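Local atomic coordinates of proximal thread matrix protein 1 (Mytilus galloprovincialis, PDB entry 4CN9), a protein that binds collagen as a matrix protein of the mussel byssus, with two von Willebrand factor type A domains and bound zinc. Residues A47-V52 against R444-K448; V85-V91 against K122-K126; K218-L222 against L236-L240; E359-K363 against M439-P443. One frame throughout, in Å; residues are numbered along the deposited sequence.

How the contacts relate
Contacts 1 and 4 lie at the surface, while contacts 2 and 3 are partly buried. Contacts 1 and 4 share the strand 439-447, which leads from the second von Willebrand factor type A domain toward the chain's N-terminal end. Contact 1 is polar and holds a zinc ion; contact 4 rests on two side-chain-to-backbone hydrogen bonds. Contact 2 mixes lysine bonds to carbonyls with aliphatic packing and a salt bridge. Contact 3 is almost wholly apolar, with no hydrogen bond across it. Contact 1 touches both of these: Cys50 N bonds to Ser87 O of contact 2, and Ala445 lies on Asp239 of contact 3. Ile238 also packs on Ser87 and Phe88.

Contact 1: residues A47-V52 against R444-K448; sequences AEECDV and RAHKK. With ZN (zinc ion), chain D.
A zinc site closes this junction between the two ends of the modelled chain. Glu48-Glu49 pairs antiparallel with His446-Lys447; the chain bends at Asp51 and Arg444, where psi is near 0°. Glu48 faces Lys447 as a non-hydrogen-bonded pair, CA to CA 4.2 Å. Glu49 and His446 form the hydrogen-bonded pair: Glu49 N to His446 O 3.0 Å (the position of His446 O is less certain), His446 N to Glu49 O 3.3 Å. Lys448 N bonds to Ala47 O, 2.9 Å. In this small antiparallel sheet, 439-447 lies between 48-49 and 243-247. Glu49 and His446 (both chi1 p) share one face and converge on the metal. Zinc is bound by Glu49 OE2 at 2.0 Å, His446 NE2 at 2.0 Å, and Asp51 OD1 and OD2 at 2.2 and 2.1 Å. Two water oxygens, each 2.1 Å from the zinc, make six ligand atoms. Asp51 (chi1 m) is bidentate; its OD1 also bonds to Thr89. Another water joins Asp51 N (2.8 Å) to Arg444 O (2.6 Å).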
loop_
_atom_site.group_PDB
_atom_site.type_symbol
_atom_site.label_atom_id
_atom_site.label_comp_id
_atom_site.label_asym_id
_atom_site.label_seq_id
_atom_site.Cartn_x
_atom_site.Cartn_y
_atom_site.Cartn_z
ATOM N N ALA A 47 4.433 24.247 -1.737
ATOM C CA ALA A 47 5.346 23.503 -2.608
ATOM C C ALA A 47 6.314 22.698 -1.745
ATOM O O ALA A 47 6.960 23.252 -0.863
ATOM C CB ALA A 47 6.120 24.452 -3.522
ATOM N N GLU A 48 6.420 21.391 -1.966
ATOM C CA GLU A 48 7.482 20.676 -1.270
ATOM C C GLU A 48 8.504 19.978 -2.116
ATOM O O GLU A 48 8.424 19.939 -3.341
ATOM C CB GLU A 48 6.992 19.686 -0.223
ATOM C CG GLU A 48 5.596 19.226 -0.257
ATOM C CD GLU A 48 5.132 19.055 1.165
ATOM O OE1 GLU A 48 4.922 20.086 1.826
ATOM O OE2 GLU A 48 5.034 17.908 1.644
ATOM N N GLU A 49 9.479 19.444 -1.391
ATOM C CA GLU A 49 10.605 18.736 -1.950
ATOM C C GLU A 49 10.825 17.437 -1.195
ATOM O O GLU A 49 10.330 17.238 -0.079
ATOM C CB GLU A 49 11.872 19.584 -1.853
ATOM C CG GLU A 49 12.376 19.792 -0.433
ATOM C CD GLU A 49 13.494 20.821 -0.341
ATOM O OE1 GLU A 49 13.493 21.781 -1.138
ATOM O OE2 GLU A 49 14.370 20.668 0.536
ATOM N N CYS A 50 11.583 16.562 -1.836
ATOM C CA CYS A 50 11.983 15.302 -1.269
ATOM C C CYS A 50 13.480 15.211 -1.475
ATOM O O CYS A 50 13.963 15.417 -2.589
ATOM C CB CYS A 50 11.277 14.165 -1.998
ATOM S SG CYS A 50 11.690 12.542 -1.364
ATOM N N ASP A 51 14.212 14.922 -0.409
ATOM C CA ASP A 51 15.675 14.885 -0.465
ATOM C C ASP A 51 16.185 13.445 -0.649
ATOM O O ASP A 51 17.388 13.201 -0.719
ATOM C CB ASP A 51 16.288 15.494 0.812
ATOM C CG ASP A 51 15.856 16.942 1.060
ATOM O OD1 ASP A 51 15.412 17.647 0.131
ATOM O OD2 ASP A 51 15.948 17.392 2.217
ATOM N N VAL A 52 15.255 12.501 -0.743
ATOM C CA VAL A 52 15.590 11.081 -0.823
ATOM C C VAL A 52 16.269 10.744 -2.141
ATOM O O VAL A 52 15.886 11.268 -3.178
ATOM C CB VAL A 52 14.320 10.215 -0.659
ATOM C CG1 VAL A 52 14.647 8.725 -0.792
ATOM C CG2 VAL A 52 13.674 10.483 0.701
ATOM N N ARG A 444 9.051 11.739 4.656
ATOM C CA ARG A 444 10.285 12.521 4.617
ATOM C C ARG A 444 10.179 13.804 3.785
ATOM O O ARG A 444 11.153 14.553 3.672
ATOM C CB ARG A 444 11.432 11.655 4.102
ATOM C CG ARG A 444 11.912 10.600 5.103
ATOM C CD ARG A 444 13.345 10.118 4.833
ATOM N NE ARG A 444 14.278 11.201 4.498
ATOM C CZ ARG A 444 15.605 11.101 4.535
ATOM N NH1 ARG A 444 16.193 9.969 4.912
ATOM N NH2 ARG A 444 16.352 12.145 4.201
ATOM N N ALA A 445 9.014 14.066 3.207
ATOM C CA ALA A 445 8.829 15.300 2.448
ATOM C C ALA A 445 8.688 16.501 3.398
ATOM O O ALA A 445 8.277 16.350 4.553
ATOM C CB ALA A 445 7.628 15.197 1.545
ATOM N N HIS A 446 9.044 17.681 2.900
ATOM C CA HIS A 446 8.969 18.911 3.676
ATOM C C HIS A 446 8.852 20.105 2.730
ATOM O O HIS A 446 9.108 19.983 1.529
ATOM C CB HIS A 446 10.211 19.060 4.560
ATOM C CG HIS A 446 11.499 18.930 3.811
ATOM N ND1 HIS A 446 12.143 17.722 3.654
ATOM C CD2 HIS A 446 12.254 19.847 3.160
ATOM C CE1 HIS A 446 13.249 17.900 2.950
ATOM N NE2 HIS A 446 13.341 19.181 2.640
ATOM N N LYS A 447 8.464 21.260 3.267
ATOM C CA LYS A 447 8.299 22.457 2.443
ATOM C C LYS A 447 9.612 22.898 1.796
ATOM O O LYS A 447 10.676 22.823 2.410
ATOM C CB LYS A 447 7.711 23.594 3.275
ATOM C CG LYS A 447 6.276 23.339 3.698
ATOM C CD LYS A 447 5.706 24.486 4.513
ATOM C CE LYS A 447 4.256 24.217 4.885
ATOM N NZ LYS A 447 3.668 25.338 5.662
ATOM N N LYS A 448 9.532 23.343 0.545
ATOM C CA LYS A 448 10.693 23.902 -0.145
ATOM C C LYS A 448 11.250 25.103 0.608
ATOM O O LYS A 448 10.487 25.890 1.171
ATOM C CB LYS A 448 10.320 24.323 -1.565
ATOM C CG LYS A 448 10.460 23.207 -2.570
ATOM C CD LYS A 448 10.329 23.682 -3.995
ATOM C CE LYS A 448 10.447 22.504 -4.938
ATOM N NZ LYS A 448 10.241 22.881 -6.345
HETATM ZN ZN ZN D . 15.061 19.176 1.617
HETATM O O HOH W 1 13.239 14.375 2.143
HETATM O O HOH W 2 16.276 20.115 3.041
HETATM O O HOH W 3 16.926 19.938 1.092
#

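Contact 2: residues V85-V91 against K122-K126; sequences VDSFTTV and KEDIK
This is a loop-to-helix contact, partly buried, at the edge of the first von Willebrand factor type A domain. Val85 ends helix 73-85, and the chain from there makes two type I turns, Val85 to Phe88 and Phe88 to Val91. The second turn is closed by Val91 N to Phe88 O, 3.2 Å. Residues 122-126 are the first turn of helix 122-130, with Lys126 N bonded to Lys122 O at 2.9 Å. The CA atoms of Val91 and Lys122 lie 6.3 Å apart. Lys122 (m, t, t, p) reaches into the loop. Lys122 CG lies 3.9 Å from both Val85 CG1 and Val91 CG1, so its chain packs on both valines. Lys122 NZ donates to Phe88 O at 2.9 Å and to Val91 O at 2.8 Å, so one ammonium group holds carbonyls at both ends of the second turn. In this alpha/beta fold, helices cover a central sheet, and Val85 and Ile125 both rest on Phe101 of its strand 100-106. Val85 CG2 meets Ile125 CG2 at 3.7 Å, and Val91 CG1 meets Ile125 CD1 at 3.5 Å. Asp86 OD2 forms a salt bridge with Lys126 NZ, 2.9 Å. Thr89 OG1 bonds to Asp51, a zinc ligand.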
loop_
_atom_site.group_PDB
_atom_site.type_symbol
_atom_site.label_atom_id
_atom_site.label_comp_id
_atom_site.label_asym_id
_atom_site.label_seq_id
_atom_site.Cartn_x
_atom_site.Cartn_y
_atom_site.Cartn_z
ATOM N N VAL A 85 9.950 16.552 -11.336
ATOM C CA VAL A 85 11.398 16.616 -11.464
ATOM C C VAL A 85 11.983 17.687 -10.541
ATOM O O VAL A 85 12.972 17.457 -9.844
ATOM C CB VAL A 85 11.809 16.914 -12.901
ATOM C CG1 VAL A 85 13.302 17.242 -12.976
ATOM C CG2 VAL A 85 11.460 15.734 -13.806
ATOM N N ASP A 86 11.352 18.853 -10.528
ATOM C CA ASP A 86 11.837 19.993 -9.740
ATOM C C ASP A 86 11.543 19.851 -8.255
ATOM O O ASP A 86 11.928 20.708 -7.467
ATOM C CB ASP A 86 11.231 21.304 -10.275
ATOM C CG ASP A 86 11.977 21.836 -11.492
ATOM O OD1 ASP A 86 13.098 21.350 -11.770
ATOM O OD2 ASP A 86 11.452 22.739 -12.174
ATOM N N SER A 87 10.871 18.765 -7.874
ATOM C CA SER A 87 10.564 18.482 -6.469
ATOM C C SER A 87 11.608 17.582 -5.789
ATOM O O SER A 87 11.610 17.430 -4.552
ATOM C CB SER A 87 9.187 17.822 -6.375
ATOM O OG SER A 87 8.199 18.631 -7.006
ATOM N N PHE A 88 12.497 16.993 -6.583
ATOM C CA PHE A 88 13.512 16.089 -6.044
ATOM C C PHE A 88 14.864 16.763 -6.050
ATOM O O PHE A 88 15.487 16.915 -7.091
ATOM C CB PHE A 88 13.536 14.768 -6.825
ATOM C CG PHE A 88 12.325 13.920 -6.573
ATOM C CD1 PHE A 88 12.283 13.063 -5.489
ATOM C CD2 PHE A 88 11.221 14.010 -7.395
ATOM C CE1 PHE A 88 11.174 12.299 -5.243
ATOM C CE2 PHE A 88 10.107 13.243 -7.156
ATOM C CZ PHE A 88 10.081 12.397 -6.064
ATOM N N THR A 89 15.305 17.163 -4.865
ATOM C CA THR A 89 16.474 18.023 -4.727
ATOM C C THR A 89 17.763 17.374 -5.233
ATOM O O THR A 89 18.633 18.072 -5.741
ATOM C CB THR A 89 16.654 18.478 -3.262
ATOM O OG1 THR A 89 16.933 17.348 -2.432
ATOM C CG2 THR A 89 15.398 19.169 -2.765
ATOM N N THR A 90 17.876 16.048 -5.131
ATOM C CA THR A 90 19.112 15.351 -5.529
ATOM C C THR A 90 19.178 14.960 -7.018
ATOM O O THR A 90 20.164 14.366 -7.477
ATOM C CB THR A 90 19.370 14.090 -4.658
ATOM O OG1 THR A 90 18.348 13.114 -4.881
ATOM C CG2 THR A 90 19.397 14.455 -3.173
ATOM N N VAL A 91 18.140 15.287 -7.777
ATOM C CA VAL A 91 18.189 15.119 -9.233
ATOM C C VAL A 91 19.158 16.155 -9.793
ATOM O O VAL A 91 19.009 17.348 -9.531
ATOM C CB VAL A 91 16.790 15.309 -9.882
ATOM C CG1 VAL A 91 16.866 15.190 -11.408
ATOM C CG2 VAL A 91 15.814 14.301 -9.340
ATOM N N LYS A 122 18.354 18.617 -14.082
ATOM C CA LYS A 122 16.922 18.888 -14.118
ATOM C C LYS A 122 16.477 19.537 -15.434
ATOM O O LYS A 122 15.440 19.178 -15.990
ATOM C CB LYS A 122 16.516 19.776 -12.941
ATOM C CG LYS A 122 16.466 19.065 -11.592
ATOM C CD LYS A 122 15.932 20.006 -10.513
ATOM C CE LYS A 122 15.704 19.309 -9.178
ATOM N NZ LYS A 122 16.975 18.951 -8.493
ATOM N N GLU A 123 17.257 20.496 -15.929
ATOM C CA GLU A 123 16.912 21.206 -17.162
ATOM C C GLU A 123 16.854 20.252 -18.347
ATOM O O GLU A 123 15.902 20.267 -19.112
ATOM C CB GLU A 123 17.942 22.306 -17.463
ATOM C CG GLU A 123 17.673 23.045 -18.766
ATOM C CD GLU A 123 18.808 23.979 -19.159
ATOM O OE1 GLU A 123 19.915 23.484 -19.461
ATOM O OE2 GLU A 123 18.588 25.208 -19.167
ATOM N N ASP A 124 17.893 19.441 -18.500
ATOM C CA ASP A 124 17.940 18.446 -19.564
ATOM C C ASP A 124 16.790 17.434 -19.483
ATOM O O ASP A 124 16.210 17.066 -20.509
ATOM C CB ASP A 124 19.281 17.721 -19.534
ATOM C CG ASP A 124 20.411 18.565 -20.105
ATOM O OD1 ASP A 124 20.120 19.588 -20.749
ATOM O OD2 ASP A 124 21.586 18.198 -19.917
ATOM N N ILE A 125 16.464 16.989 -18.270
ATOM C CA ILE A 125 15.338 16.074 -18.078
ATOM C C ILE A 125 14.037 16.753 -18.503
ATOM O O ILE A 125 13.216 16.159 -19.204
ATOM C CB ILE A 125 15.241 15.587 -16.620
ATOM C CG1 ILE A 125 16.440 14.686 -16.281
ATOM C CG2 ILE A 125 13.925 14.844 -16.385
ATOM C CD1 ILE A 125 16.657 14.518 -14.791
ATOM N N LYS A 126 13.857 18.011 -18.106
ATOM C CA LYS A 126 12.634 18.734 -18.443
ATOM C C LYS A 126 12.475 18.930 -19.957
ATOM O O LYS A 126 11.369 18.829 -20.491
ATOM C CB LYS A 126 12.549 20.051 -17.654
ATOM C CG LYS A 126 12.305 19.810 -16.153
ATOM C CD LYS A 126 11.954 21.072 -15.376
ATOM C CE LYS A 126 13.128 22.046 -15.288
ATOM N NZ LYS A 126 12.661 23.333 -14.698
#

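Contact 3: residues K218-L222 against L236-L240; sequences KNYVL and LVIDL
Residues 218-220 form a short 3-10 turn, with Val221 N bonded to Lys218 O at 3.3 Å. The chain then straightens into the strand that starts at Val221. Residues 236-240 are regular alpha helix, with Leu240 N bonded to Leu236 O at 3.1 Å. The nearest CA pairs are Tyr220 with Leu240, 6.7 Å, and Leu222 with Val237, 7.9 Å. No hydrogen bond crosses between them. Leu222 (chi1 m, chi2 t) points at the helix. Leu222 CD1 lies 3.8 Å from Leu236 CB, 3.3 Å from Val237 CG2 and 4.1 Å from Leu240 CD1. One methyl thus meets positions i, i+1 and i+4, which lie on one side of the helix. Leu240 (chi1 m, chi2 t) also reaches Tyr220. Leu240 CD2 sits 3.8 Å from the centroid of the Tyr220 ring and 5° off the ring normal, a CH-pi contact over the ring face. Leu240 and Tyr220 both touch Ile198 on the neighbouring strand 195-202, and Val237 touches Ile200 there. The helix 234-241 therefore packs across the edge strand 221-224 and its neighbour, as expected of the layered alpha/beta fold of a von Willebrand factor type A domain.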
loop_
_atom_site.group_PDB
_atom_site.type_symbol
_atom_site.label_atom_id
_atom_site.label_comp_id
_atom_site.label_asym_id
_atom_site.label_seq_id
_atom_site.Cartn_x
_atom_site.Cartn_y
_atom_site.Cartn_z
ATOM N N LYS A 218 -3.803 1.284 -1.152
ATOM C CA LYS A 218 -4.958 2.013 -1.674
ATOM C C LYS A 218 -4.805 3.526 -1.590
ATOM O O LYS A 218 -5.276 4.236 -2.477
ATOM C CB LYS A 218 -6.235 1.601 -0.947
ATOM C CG LYS A 218 -6.674 0.182 -1.215
ATOM C CD LYS A 218 -7.835 -0.166 -0.276
ATOM C CE LYS A 218 -8.344 -1.572 -0.501
ATOM N NZ LYS A 218 -9.294 -1.961 0.584
ATOM N N ASN A 219 -4.158 4.039 -0.549
ATOM C CA ASN A 219 -3.985 5.488 -0.485
ATOM C C ASN A 219 -2.796 6.028 -1.277
ATOM O O ASN A 219 -2.513 7.214 -1.213
ATOM C CB ASN A 219 -4.013 6.049 0.940
ATOM C CG ASN A 219 -3.117 5.309 1.897
ATOM O OD1 ASN A 219 -2.089 4.734 1.518
ATOM N ND2 ASN A 219 -3.502 5.333 3.180
ATOM N N TYR A 220 -2.133 5.167 -2.049
ATOM C CA TYR A 220 -1.172 5.627 -3.051
ATOM C C TYR A 220 -1.845 5.852 -4.411
ATOM O O TYR A 220 -1.163 6.037 -5.436
ATOM C CB TYR A 220 -0.043 4.608 -3.201
ATOM C CG TYR A 220 0.938 4.590 -2.054
ATOM C CD1 TYR A 220 0.519 4.312 -0.753
ATOM C CD2 TYR A 220 2.285 4.824 -2.272
ATOM C CE1 TYR A 220 1.416 4.288 0.292
ATOM C CE2 TYR A 220 3.200 4.806 -1.221
ATOM C CZ TYR A 220 2.762 4.525 0.051
ATOM O OH TYR A 220 3.668 4.494 1.088
ATOM N N VAL A 221 -3.175 5.807 -4.433
ATOM C CA VAL A 221 -3.949 6.130 -5.627
ATOM C C VAL A 221 -4.525 7.530 -5.484
ATOM O O VAL A 221 -5.203 7.828 -4.500
ATOM C CB VAL A 221 -5.116 5.166 -5.843
ATOM C CG1 VAL A 221 -5.943 5.607 -7.067
ATOM C CG2 VAL A 221 -4.614 3.733 -6.011
ATOM N N LEU A 222 -4.234 8.390 -6.452
ATOM C CA LEU A 222 -4.763 9.749 -6.468
ATOM C C LEU A 222 -5.636 9.935 -7.705
ATOM O O LEU A 222 -5.339 9.399 -8.772
ATOM C CB LEU A 222 -3.624 10.754 -6.464
ATOM C CG LEU A 222 -2.650 10.613 -5.292
ATOM C CD1 LEU A 222 -1.490 11.531 -5.493
ATOM C CD2 LEU A 222 -3.330 10.883 -3.968
ATOM N N LEU A 236 0.650 15.889 -2.740
ATOM C CA LEU A 236 0.289 14.526 -2.369
ATOM C C LEU A 236 1.218 13.480 -2.998
ATOM O O LEU A 236 1.599 12.508 -2.353
ATOM C CB LEU A 236 -1.155 14.246 -2.787
ATOM C CG LEU A 236 -2.231 15.027 -2.028
ATOM C CD1 LEU A 236 -3.607 14.829 -2.651
ATOM C CD2 LEU A 236 -2.254 14.609 -0.573
ATOM N N VAL A 237 1.575 13.674 -4.261
ATOM C CA VAL A 237 2.433 12.730 -4.944
ATOM C C VAL A 237 3.823 12.749 -4.343
ATOM O O VAL A 237 4.419 11.705 -4.122
ATOM C CB VAL A 237 2.492 13.006 -6.462
ATOM C CG1 VAL A 237 3.557 12.157 -7.129
ATOM C CG2 VAL A 237 1.136 12.743 -7.097
ATOM N N ILE A 238 4.344 13.939 -4.066
ATOM C CA ILE A 238 5.660 14.057 -3.477
ATOM C C ILE A 238 5.676 13.460 -2.068
ATOM O O ILE A 238 6.649 12.830 -1.675
ATOM C CB ILE A 238 6.121 15.526 -3.409
ATOM C CG1 ILE A 238 6.172 16.133 -4.815
ATOM C CG2 ILE A 238 7.467 15.624 -2.709
ATOM C CD1 ILE A 238 6.973 15.329 -5.828
ATOM N N ASP A 239 4.596 13.670 -1.316
ATOM C CA ASP A 239 4.484 13.119 0.034
ATOM C C ASP A 239 4.558 11.602 0.012
ATOM O O ASP A 239 5.225 11.003 0.850
ATOM C CB ASP A 239 3.171 13.547 0.696
ATOM C CG ASP A 239 3.176 15.009 1.116
ATOM O OD1 ASP A 239 4.267 15.613 1.156
ATOM O OD2 ASP A 239 2.090 15.547 1.408
ATOM N N LEU A 240 3.855 10.989 -0.940
ATOM C CA LEU A 240 3.882 9.528 -1.089
ATOM C C LEU A 240 5.217 9.032 -1.635
ATOM O O LEU A 240 5.708 7.975 -1.222
ATOM C CB LEU A 240 2.746 9.062 -2.000
ATOM C CG LEU A 240 1.316 9.293 -1.516
ATOM C CD1 LEU A 240 0.335 9.246 -2.684
ATOM C CD2 LEU A 240 0.944 8.250 -0.470
#

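Contact 4: residues E359-K363 against M439-P443; sequences EEVQK and MSCKP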
loop_
_atom_site.group_PDB
_atom_site.type_symbol
_atom_site.label_atom_id
_atom_site.label_comp_id
_atom_site.label_asym_id
_atom_site.label_seq_id
_atom_site.Cartn_x
_atom_site.Cartn_y
_atom_site.Cartn_z
ATOM N N GLU A 359 2.088 8.823 19.572
ATOM C CA GLU A 359 2.170 9.700 18.407
ATOM C C GLU A 359 3.497 9.569 17.675
ATOM O O GLU A 359 4.551 9.494 18.309
ATOM C CB GLU A 359 1.976 11.152 18.838
ATOM C CG GLU A 359 0.561 11.491 19.267
ATOM C CD GLU A 359 0.388 12.969 19.524
ATOM O OE1 GLU A 359 0.069 13.705 18.566
ATOM O OE2 GLU A 359 0.583 13.394 20.683
ATOM N N GLU A 360 3.425 9.554 16.342
ATOM C CA GLU A 360 4.597 9.443 15.464
ATOM C C GLU A 360 4.949 7.975 15.184
ATOM O O GLU A 360 5.893 7.673 14.450
ATOM C CB GLU A 360 5.807 10.145 16.079
ATOM C CG GLU A 360 6.771 9.188 16.781
ATOM C CD GLU A 360 7.376 9.768 18.042
ATOM O OE1 GLU A 360 6.971 10.883 18.447
ATOM O OE2 GLU A 360 8.254 9.098 18.634
ATOM N N VAL A 361 4.176 7.071 15.774
ATOM C CA VAL A 361 4.467 5.646 15.725
ATOM C C VAL A 361 3.618 4.978 14.636
ATOM O O VAL A 361 2.490 5.389 14.387
ATOM C CB VAL A 361 4.165 5.025 17.111
ATOM C CG1 VAL A 361 4.158 3.529 17.056
ATOM C CG2 VAL A 361 5.169 5.540 18.149
ATOM N N GLN A 362 4.171 3.966 13.978
ATOM C CA GLN A 362 3.419 3.169 13.018
ATOM C C GLN A 362 2.236 2.458 13.679
ATOM O O GLN A 362 2.403 1.817 14.710
ATOM C CB GLN A 362 4.303 2.094 12.416
ATOM C CG GLN A 362 3.585 1.287 11.361
ATOM C CD GLN A 362 3.147 2.156 10.198
ATOM O OE1 GLN A 362 3.959 2.867 9.604
ATOM N NE2 GLN A 362 1.858 2.121 9.881
ATOM N N LYS A 363 1.062 2.550 13.068
ATOM C CA LYS A 363 -0.131 1.869 13.578
ATOM C C LYS A 363 -0.496 0.753 12.616
ATOM O O LYS A 363 -0.467 0.947 11.398
ATOM C CB LYS A 363 -1.299 2.847 13.726
ATOM C CG LYS A 363 -1.057 3.952 14.763
ATOM C CD LYS A 363 -2.205 4.946 14.833
ATOM C CE LYS A 363 -2.375 5.718 13.530
ATOM N NZ LYS A 363 -1.226 6.626 13.243
ATOM N N MET A 439 6.319 -3.667 9.335
ATOM C CA MET A 439 6.579 -2.587 8.394
ATOM C C MET A 439 6.483 -1.249 9.107
ATOM O O MET A 439 5.585 -1.022 9.918
ATOM C CB MET A 439 5.606 -2.629 7.220
ATOM C CG MET A 439 6.039 -1.780 6.025
ATOM S SD MET A 439 4.856 -1.922 4.660
ATOM C CE MET A 439 3.419 -1.280 5.502
ATOM N N SER A 440 7.428 -0.370 8.794
ATOM C CA SER A 440 7.551 0.923 9.448
ATOM C C SER A 440 7.728 1.986 8.369
ATOM O O SER A 440 8.721 1.977 7.627
ATOM C CB SER A 440 8.759 0.917 10.393
ATOM O OG SER A 440 8.901 2.176 11.019
ATOM N N CYS A 441 6.751 2.885 8.272
ATOM C CA CYS A 441 6.720 3.893 7.221
ATOM C C CYS A 441 6.951 5.288 7.790
ATOM O O CYS A 441 6.265 5.707 8.723
ATOM C CB CYS A 441 5.367 3.866 6.516
ATOM S SG CYS A 441 5.038 2.355 5.624
ATOM N N LYS A 442 7.908 6.005 7.212
ATOM C CA LYS A 442 8.272 7.335 7.683
ATOM C C LYS A 442 8.147 8.359 6.546
ATOM O O LYS A 442 8.747 8.182 5.483
ATOM C CB LYS A 442 9.707 7.312 8.224
ATOM C CG LYS A 442 9.833 6.718 9.629
ATOM C CD LYS A 442 9.413 7.735 10.689
ATOM C CE LYS A 442 8.855 7.081 11.954
ATOM N NZ LYS A 442 8.256 8.089 12.891
ATOM N N PRO A 443 7.356 9.429 6.760
ATOM C CA PRO A 443 7.246 10.512 5.772
ATOM C C PRO A 443 8.457 11.442 5.811
ATOM O O PRO A 443 8.834 11.882 6.888
ATOM C CB PRO A 443 5.982 11.258 6.212
ATOM C CG PRO A 443 5.895 11.020 7.667
ATOM C CD PRO A 443 6.457 9.641 7.908
#
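Two hydrogen bonds carry this contact, each made by a side chain to a backbone atom. Gln362 OE1 accepts from Cys441 N at 3.1 Å. The amide's other end is also used: Gln362 NE2 donates to Lys363 O at 3.0 Å. Lys442 NZ donates to Glu360 O at 2.9 Å. Van der Waals touches are few. Gln362 CG lies 3.4 Å from Met439 O, and Gln362 OE1 lies 3.5 Å from Cys441 CB. The covalent link near the contact is the disulfide of Cys441 to Cys245. As to place, Gln362 and Lys363 begin strand 362-369 in the central sheet of the second von Willebrand factor type A domain. Residues 439-443 instead belong to the three-stranded antiparallel sheet, where Ser440 and Lys442 pair with Val246 and Val244. The two segments do not form a beta bridge with each other. Glu360 is poorly ordered, so its lysine bond is less sure in position. The chemistry implies a polar surface join between two separate sheets, with the buried Gln362 as its main link.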